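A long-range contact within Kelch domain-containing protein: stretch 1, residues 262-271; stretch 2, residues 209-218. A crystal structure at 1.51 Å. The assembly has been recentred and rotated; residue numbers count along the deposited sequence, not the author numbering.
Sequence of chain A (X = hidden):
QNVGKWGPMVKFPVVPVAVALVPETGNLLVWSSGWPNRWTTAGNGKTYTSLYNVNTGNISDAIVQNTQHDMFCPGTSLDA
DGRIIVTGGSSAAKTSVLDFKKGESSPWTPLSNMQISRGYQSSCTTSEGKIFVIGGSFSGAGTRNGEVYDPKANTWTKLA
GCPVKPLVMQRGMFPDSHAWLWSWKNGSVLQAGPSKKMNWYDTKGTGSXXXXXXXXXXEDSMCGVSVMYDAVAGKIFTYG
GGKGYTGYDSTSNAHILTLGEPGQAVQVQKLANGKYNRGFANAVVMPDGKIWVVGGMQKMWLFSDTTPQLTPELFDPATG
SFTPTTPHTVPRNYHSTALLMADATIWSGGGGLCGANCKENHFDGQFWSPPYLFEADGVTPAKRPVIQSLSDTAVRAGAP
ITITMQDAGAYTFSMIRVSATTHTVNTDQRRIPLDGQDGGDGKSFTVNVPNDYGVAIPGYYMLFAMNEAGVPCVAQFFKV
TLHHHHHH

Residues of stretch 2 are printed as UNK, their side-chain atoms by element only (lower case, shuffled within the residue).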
# COMPACT_ATOMS: atom_id res chain seq x y z
N PRO A 262 -8.42 20.19 -3.12
CA PRO A 262 -7.33 20.40 -2.21
C PRO A 262 -7.49 21.72 -1.52
O PRO A 262 -8.04 22.66 -2.12
CB PRO A 262 -6.07 20.41 -3.07
CG PRO A 262 -6.52 20.19 -4.46
CD PRO A 262 -7.97 20.11 -4.52
N GLY A 263 -7.04 21.78 -0.29
CA GLY A 263 -7.25 22.94 0.57
C GLY A 263 -8.60 23.05 1.27
O GLY A 263 -8.73 23.84 2.14
N GLN A 264 -9.62 22.30 0.87
CA GLN A 264 -10.94 22.41 1.42
C GLN A 264 -11.14 21.30 2.47
O GLN A 264 -10.37 20.31 2.50
CB GLN A 264 -12.01 22.33 0.32
CG GLN A 264 -11.91 23.39 -0.77
CD GLN A 264 -11.98 24.84 -0.25
OE1 GLN A 264 -12.59 25.14 0.77
NE2 GLN A 264 -11.35 25.74 -0.97
N ALA A 265 -12.06 21.53 3.37
CA ALA A 265 -12.30 20.58 4.46
C ALA A 265 -12.56 19.18 3.86
O ALA A 265 -13.16 19.04 2.80
CB ALA A 265 -13.49 21.00 5.31
N VAL A 266 -12.07 18.15 4.55
CA VAL A 266 -12.40 16.79 4.19
C VAL A 266 -13.57 16.34 5.01
O VAL A 266 -13.57 16.47 6.23
CB VAL A 266 -11.15 15.92 4.41
CG1 VAL A 266 -11.50 14.45 4.19
CG2 VAL A 266 -10.02 16.40 3.56
N GLN A 267 -14.55 15.75 4.36
CA GLN A 267 -15.74 15.27 5.02
C GLN A 267 -15.46 13.91 5.66
O GLN A 267 -14.75 13.07 5.05
CB GLN A 267 -16.93 15.25 4.06
CG GLN A 267 -17.23 16.67 3.48
CD GLN A 267 -17.61 17.71 4.53
OE1 GLN A 267 -18.06 17.38 5.64
NE2 GLN A 267 -17.44 18.99 4.19
N VAL A 268 -15.92 13.72 6.87
CA VAL A 268 -15.66 12.49 7.63
C VAL A 268 -16.93 11.86 8.12
O VAL A 268 -17.73 12.52 8.82
CB VAL A 268 -14.72 12.78 8.83
CG1 VAL A 268 -14.36 11.52 9.63
CG2 VAL A 268 -13.47 13.51 8.37
N GLN A 269 -17.11 10.61 7.80
CA GLN A 269 -18.23 9.81 8.26
C GLN A 269 -17.78 8.66 9.17
O GLN A 269 -16.99 7.84 8.79
CB GLN A 269 -18.97 9.18 7.04
CG GLN A 269 -20.21 8.39 7.41
CD GLN A 269 -21.19 9.31 8.09
OE1 GLN A 269 -21.56 10.36 7.51
NE2 GLN A 269 -21.55 9.01 9.35
N LYS A 270 -18.23 8.67 10.39
CA LYS A 270 -18.03 7.53 11.29
C LYS A 270 -18.88 6.37 10.99
O LYS A 270 -20.10 6.45 10.75
CB LYS A 270 -18.22 8.00 12.72
CG LYS A 270 -17.87 6.98 13.80
CD LYS A 270 -17.88 7.64 15.18
CE LYS A 270 -17.50 6.63 16.27
NZ LYS A 270 -16.14 5.92 16.29
N LEU A 271 -18.32 5.14 10.99
CA LEU A 271 -19.01 3.96 10.77
C LEU A 271 -19.11 3.22 12.12
O LEU A 271 -18.45 3.62 13.11
CB LEU A 271 -18.21 3.03 9.85
CG LEU A 271 -17.76 3.73 8.52
CD1 LEU A 271 -16.48 3.16 7.95
CD2 LEU A 271 -18.95 3.56 7.61
N UNK A 209 0.93 24.32 2.97
CA UNK A 209 0.14 23.44 3.82
C UNK A 209 -0.97 24.16 4.42
O UNK A 209 -0.89 25.38 4.60
c UNK A 209 1.40 23.75 6.05
c UNK A 209 1.00 22.78 4.92
n UNK A 209 2.45 24.48 5.83
o UNK A 209 0.74 23.84 7.08
N UNK A 210 -2.07 23.48 4.67
CA UNK A 210 -3.24 24.06 5.28
C UNK A 210 -4.06 22.97 5.96
O UNK A 210 -4.10 21.86 5.45
c UNK A 210 -4.06 24.91 4.28
o UNK A 210 -4.83 25.87 4.99
c UNK A 210 -4.93 24.09 3.31
N UNK A 211 -4.74 23.30 7.07
CA UNK A 211 -5.57 22.30 7.73
C UNK A 211 -6.71 21.74 6.88
O UNK A 211 -7.34 22.43 6.07
c UNK A 211 -4.61 24.53 7.89
c UNK A 211 -5.07 24.07 9.26
c UNK A 211 -6.09 23.01 8.97
N UNK A 212 -6.94 20.43 7.01
CA UNK A 212 -7.99 19.73 6.29
C UNK A 212 -9.12 19.33 7.24
O UNK A 212 -10.08 18.71 6.83
c UNK A 212 -7.36 18.45 5.64
N UNK A 213 -9.03 19.74 8.50
CA UNK A 213 -10.01 19.42 9.48
C UNK A 213 -9.52 18.29 10.39
O UNK A 213 -8.46 17.66 10.11
N UNK A 214 -10.25 18.07 11.44
CA UNK A 214 -10.13 16.90 12.28
C UNK A 214 -10.73 15.69 11.62
O UNK A 214 -11.75 15.76 10.90
c UNK A 214 -8.83 17.68 14.99
c UNK A 214 -10.81 17.07 13.61
c UNK A 214 -10.20 18.12 14.52
c UNK A 214 -11.11 18.35 15.72
N UNK A 215 -10.16 14.52 11.95
CA UNK A 215 -10.75 13.27 11.52
C UNK A 215 -11.93 12.90 12.40
O UNK A 215 -11.89 12.05 13.28
c UNK A 215 -10.19 10.88 10.80
c UNK A 215 -7.30 10.04 12.18
c UNK A 215 -9.12 9.78 10.53
n UNK A 215 -6.88 9.81 13.42
n UNK A 215 -8.42 9.45 11.75
n UNK A 215 -6.56 10.78 11.42
c UNK A 215 -9.69 12.14 11.46
N UNK A 216 -13.03 13.63 12.20
CA UNK A 216 -14.20 13.43 13.07
C UNK A 216 -13.90 13.59 14.53
O UNK A 216 -13.19 14.51 14.89
N UNK A 217 -14.42 12.69 15.36
CA UNK A 217 -14.06 12.66 16.76
C UNK A 217 -13.01 11.60 17.05
O UNK A 217 -12.82 11.20 18.17
o UNK A 217 -15.83 11.04 17.18
c UNK A 217 -15.28 12.30 17.64
c UNK A 217 -16.26 13.45 17.52
N UNK A 218 -12.30 11.12 16.02
CA UNK A 218 -11.22 10.13 16.28
C UNK A 218 -10.10 10.71 17.09
O UNK A 218 -9.85 11.97 17.14
o UNK A 218 -9.26 7.92 13.99
o UNK A 218 -10.22 7.51 15.98
c UNK A 218 -10.68 9.62 14.92
c UNK A 218 -10.01 8.25 14.99
O HOH W 1 -12.91 17.37 8.87

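Position 209 carries two side-chain carbons, the second bearing one oxygen and one nitrogen, and makes no contact with stretch 1. A short carboxamide of this kind identifies Asn209. At position 210 a single carbon holds one oxygen and one further carbon, the branched pattern of a threonine. In Thr210 the CA-to-CB bond points toward stretch 1, and its CG2 lies 3.8 Å from Gly263 CA, where the positive phi of 81° by itself favours glycine.

Three carbons at position 211 close a ring onto the backbone nitrogen, which makes it Pro211; its CA-to-CB bond points away from stretch 1. Position 212 has one side-chain carbon, 4.0 Å from Val266 CG2, and is therefore Ala212. Its backbone does more: Ala212 O accepts a hydrogen bond from Val266 N at 3.1 Å, with an almost straight N-H...O angle of 175°.

No side-chain atom is present at position 213. The backbone angles, 102/169, would jam a CB against the preceding carbonyl oxygen, in keeping with Gly213. Position 214 shows four carbons forked at the second, hence Leu214, with its CA-to-CB bond directed away from stretch 1. Its carbonyl faces the contact instead, with Leu214 O 3.8 Å from Val268 CG2.

At position 215 three carbons lead to a nitrogen and then to a carbon carrying two more nitrogens, a guanidinium that identifies Arg215. Although its CA-to-CB bond points away, Arg215 CG comes within 4.4 Å of Val268 CG1. Position 216 again lacks a side chain, and its positive phi of 56° favours Gly216. Here Val268 CG1 packs 3.6 Å from Gly216 N, and an ideal CB would stand only 3.3 Å from that methyl.

One carbon bearing an oxygen and a carbon marks position 217 as Thr217, whose OG1 is 4.4 Å from Lys270 CD. Position 218 ends in a carbon with two oxygens, after one other carbon, and is Asp218. It does not touch stretch 1, but its OD2 receives Arg215 NE at 2.8 Å in a salt bridge that links the ends of the type II' turn.

The two segments run in nearly the same direction, 10° apart, yet share one direct hydrogen bond, from Val266 N to Ala212 O. Beyond it, a water bridges the backbones by donating to Leu214 O at 2.8 Å and to Val266 O at 2.9 Å. Val268 then packs against the backbone entering the turn, where Gly216 leaves room for its methyl.

Stretch 2, residues 209-218: NTPAGLRGTD
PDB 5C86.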